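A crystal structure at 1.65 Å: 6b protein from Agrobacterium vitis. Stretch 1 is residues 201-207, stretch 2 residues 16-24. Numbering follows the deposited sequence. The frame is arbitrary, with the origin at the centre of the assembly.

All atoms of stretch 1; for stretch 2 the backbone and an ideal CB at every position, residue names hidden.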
# COMPACT_ATOMS: atom_id res chain seq x y z
N GLY A 201 -3.97 9.52 2.09
CA GLY A 201 -5.13 10.36 1.83
C GLY A 201 -6.38 9.77 2.43
O GLY A 201 -6.33 8.77 3.15
N SER A 202 -7.49 10.44 2.14
CA SER A 202 -8.81 10.03 2.61
C SER A 202 -9.62 9.36 1.49
O SER A 202 -9.42 9.67 0.31
CB SER A 202 -9.57 11.27 3.10
OG SER A 202 -10.91 10.94 3.44
N CYS A 203 -10.53 8.46 1.88
CA CYS A 203 -11.48 7.83 0.96
C CYS A 203 -12.83 8.54 0.97
O CYS A 203 -13.74 8.16 0.23
CB CYS A 203 -11.67 6.35 1.31
SG CYS A 203 -10.14 5.43 1.16
N HIS A 204 -12.96 9.57 1.80
CA HIS A 204 -14.22 10.31 1.95
C HIS A 204 -14.20 11.46 0.96
O HIS A 204 -14.01 12.63 1.33
CB HIS A 204 -14.39 10.78 3.40
CG HIS A 204 -14.34 9.65 4.37
ND1 HIS A 204 -15.26 8.63 4.36
CD2 HIS A 204 -13.45 9.35 5.35
CE1 HIS A 204 -14.95 7.75 5.31
NE2 HIS A 204 -13.86 8.17 5.92
N LEU A 205 -14.43 11.10 -0.30
CA LEU A 205 -14.15 12.00 -1.41
C LEU A 205 -15.42 12.55 -2.04
O LEU A 205 -16.48 11.92 -1.98
CB LEU A 205 -13.32 11.28 -2.49
CG LEU A 205 -11.98 10.73 -1.98
CD1 LEU A 205 -11.34 9.79 -3.02
CD2 LEU A 205 -11.02 11.88 -1.62
N THR A 206 -15.29 13.73 -2.63
CA THR A 206 -16.37 14.38 -3.34
C THR A 206 -16.09 14.29 -4.83
O THR A 206 -14.97 14.54 -5.29
CB THR A 206 -16.48 15.86 -2.93
OG1 THR A 206 -16.53 15.95 -1.49
CG2 THR A 206 -17.75 16.48 -3.50
N ARG A 207 -17.10 13.93 -5.61
CA ARG A 207 -16.92 13.83 -7.04
C ARG A 207 -16.79 15.20 -7.71
O ARG A 207 -16.01 15.37 -8.65
CB ARG A 207 -18.05 13.02 -7.66
CG ARG A 207 -17.86 12.70 -9.14
CD ARG A 207 -16.62 11.84 -9.41
NE ARG A 207 -16.32 11.80 -10.84
CZ ARG A 207 -15.57 12.70 -11.48
NH1 ARG A 207 -15.02 13.71 -10.81
NH2 ARG A 207 -15.37 12.58 -12.78
OXT ARG A 207 -17.47 16.17 -7.35
N UNK A 16 -6.17 16.43 2.84
CA UNK A 16 -7.02 17.62 2.65
C UNK A 16 -7.32 17.86 1.18
O UNK A 16 -7.88 18.89 0.81
CB UNK A 16 -6.35 18.86 3.25
N UNK A 17 -6.96 16.88 0.34
CA UNK A 17 -7.35 16.91 -1.07
C UNK A 17 -8.49 15.92 -1.24
O UNK A 17 -8.28 14.70 -1.34
CB UNK A 17 -6.18 16.58 -1.99
N UNK A 18 -9.71 16.46 -1.28
CA UNK A 18 -10.90 15.63 -1.11
C UNK A 18 -11.77 15.52 -2.36
O UNK A 18 -12.72 14.74 -2.39
CB UNK A 18 -11.74 16.19 0.04
N UNK A 19 -11.43 16.28 -3.39
CA UNK A 19 -12.11 16.15 -4.67
C UNK A 19 -11.42 15.09 -5.51
O UNK A 19 -10.19 15.10 -5.66
CB UNK A 19 -12.14 17.49 -5.41
N UNK A 20 -12.22 14.18 -6.05
CA UNK A 20 -11.69 13.02 -6.79
C UNK A 20 -10.70 13.41 -7.89
O UNK A 20 -9.60 12.85 -7.97
CB UNK A 20 -12.85 12.23 -7.41
N UNK A 21 -11.09 14.34 -8.76
CA UNK A 21 -10.24 14.72 -9.89
C UNK A 21 -8.90 15.30 -9.42
O UNK A 21 -7.84 14.93 -9.95
CB UNK A 21 -10.97 15.74 -10.77
N UNK A 22 -8.95 16.17 -8.40
CA UNK A 22 -7.73 16.76 -7.83
C UNK A 22 -6.86 15.68 -7.19
O UNK A 22 -5.63 15.66 -7.37
CB UNK A 22 -8.08 17.83 -6.80
N UNK A 23 -7.48 14.78 -6.45
CA UNK A 23 -6.71 13.74 -5.79
C UNK A 23 -5.95 12.88 -6.80
O UNK A 23 -4.78 12.57 -6.60
CB UNK A 23 -7.63 12.86 -4.94
N UNK A 24 -6.63 12.51 -7.89
CA UNK A 24 -6.01 11.67 -8.91
C UNK A 24 -4.78 12.35 -9.50
O UNK A 24 -3.75 11.70 -9.71
CB UNK A 24 -7.01 11.34 -10.02

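At position 16 the CA-to-CB bond points away from stretch 1, and nothing of that stretch lies within 5.5 Å of the ideal CB. Stretch 1 sets no demand here, so almost any side chain would fit. The deposited residue is R16, which makes no contact across the pair.

Position 17 points sideways and its ideal CB also has no neighbour in stretch 1. The choice is again wide. The backbone does more than the side chain: its carbonyl O lies 3.9 Å from L205 CD2. The residue is I17, whose side chain leads away. Water 1 donates to I17 O (2.9 Å) and accepts from S202 N (2.8 Å), joining the two backbones.

Position 18 has its carbonyl aimed at the amide of T206. Its ideal CB points sideways, 4.4 Å from H204 O and 4.7 Å from L205 CD2. A side chain of some length could turn back over S202 and L205. Leucine, isoleucine or methionine would suit, and a small residue would leave this surface less covered. The residue is L18, with chi1 m and chi2 t. L18 CD2 reaches S202 CB at 3.6 Å and L205 CD2 at 4.3 Å. T206 N donates to L18 O at 2.8 Å and 170°, nearly straight.

Position 19 lies beside T206, at the single beta bridge, with 4.8 Å between the CA atoms. The CA-to-CB bond points away overall, although the ideal CB is 4.1 Å from T206 O. It comes right before the helix, at the N-cap, where serine, threonine, aspartate or asparagine are common. A long basic chain would suit too, since the C-terminal carboxylate of R207 is near. The residue is R19, whose guanidinium also reaches position 22. Water 2 accepts from R19 NH2 (2.9 Å) and donates to R207 OXT (2.8 Å).

Position 20 begins the helix, with phi/psi of -52/-52. Its N donates to T206 O at 2.9 Å, completing the pair of backbone bonds around T206. The ideal CB lies 3.8 Å from T206 O, with R207 CD and L205 CB further out. The aliphatic atoms there suit a compact apolar chain. The residue is V20. V20 CG2 packs on L205 CB at 3.8 Å and lies 4.0 Å from R207 CA.

Position 21 points sideways, its ideal CB 4.5 Å from R207 NH1. A small or polar residue would suit; an acid could also answer the charge. The residue is S21. Water 3 accepts from S21 N (2.9 Å) and donates to R207 O (2.7 Å).

Position 22 is out of reach, so stretch 1 does not restrict it. The residue is E22. R19 NH1 donates to E22 OE2 at 2.8 Å, a salt bridge.

Position 23 points toward stretch 1, its ideal CB 4.8 Å from L205 CD2. A branched or long apolar side chain fits best. The residue is L23, whose CD2 meets L205 CD1 at 3.7 Å.

Position 24 is out of reach and open to many residues. It is S24.

Stretch 2, residues 16-24: RILRVSELS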
# COMPACT_ATOMS: atom_id res chain seq x y z
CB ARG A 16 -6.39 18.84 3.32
CG ARG A 16 -6.13 18.59 4.79
CD ARG A 16 -5.99 19.85 5.61
NE ARG A 16 -5.89 19.49 7.03
CZ ARG A 16 -6.92 19.19 7.82
NH1 ARG A 16 -8.16 19.21 7.35
NH2 ARG A 16 -6.71 18.88 9.09
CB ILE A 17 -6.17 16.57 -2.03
CG1 ILE A 17 -4.95 17.47 -1.78
CG2 ILE A 17 -6.62 16.70 -3.48
CD1 ILE A 17 -5.21 18.94 -1.99
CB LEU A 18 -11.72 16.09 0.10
CG LEU A 18 -11.01 15.91 1.45
CD1 LEU A 18 -11.82 16.54 2.56
CD2 LEU A 18 -10.70 14.44 1.76
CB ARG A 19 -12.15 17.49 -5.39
CG ARG A 19 -12.97 18.54 -4.65
CD ARG A 19 -13.04 19.83 -5.44
NE ARG A 19 -13.72 19.63 -6.71
CZ ARG A 19 -13.13 19.69 -7.90
NH1 ARG A 19 -11.83 19.96 -7.99
NH2 ARG A 19 -13.84 19.49 -8.99
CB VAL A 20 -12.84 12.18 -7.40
CG1 VAL A 20 -12.27 11.11 -8.34
CG2 VAL A 20 -13.68 11.54 -6.28
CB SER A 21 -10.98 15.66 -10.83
OG SER A 21 -11.32 16.87 -10.18
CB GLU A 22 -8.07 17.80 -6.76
CG GLU A 22 -8.67 19.08 -7.26
CD GLU A 22 -8.87 20.09 -6.14
OE1 GLU A 22 -8.06 20.09 -5.16
OE2 GLU A 22 -9.82 20.90 -6.24
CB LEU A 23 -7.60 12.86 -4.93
CG LEU A 23 -6.85 11.77 -4.17
CD1 LEU A 23 -5.91 12.36 -3.12
CD2 LEU A 23 -7.88 10.88 -3.50
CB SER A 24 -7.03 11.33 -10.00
OG SER A 24 -6.43 10.62 -11.07
O HOH W 1 -7.41 12.32 0.07
O HOH W 2 -16.33 18.69 -7.82
O HOH W 3 -13.40 16.01 -8.43
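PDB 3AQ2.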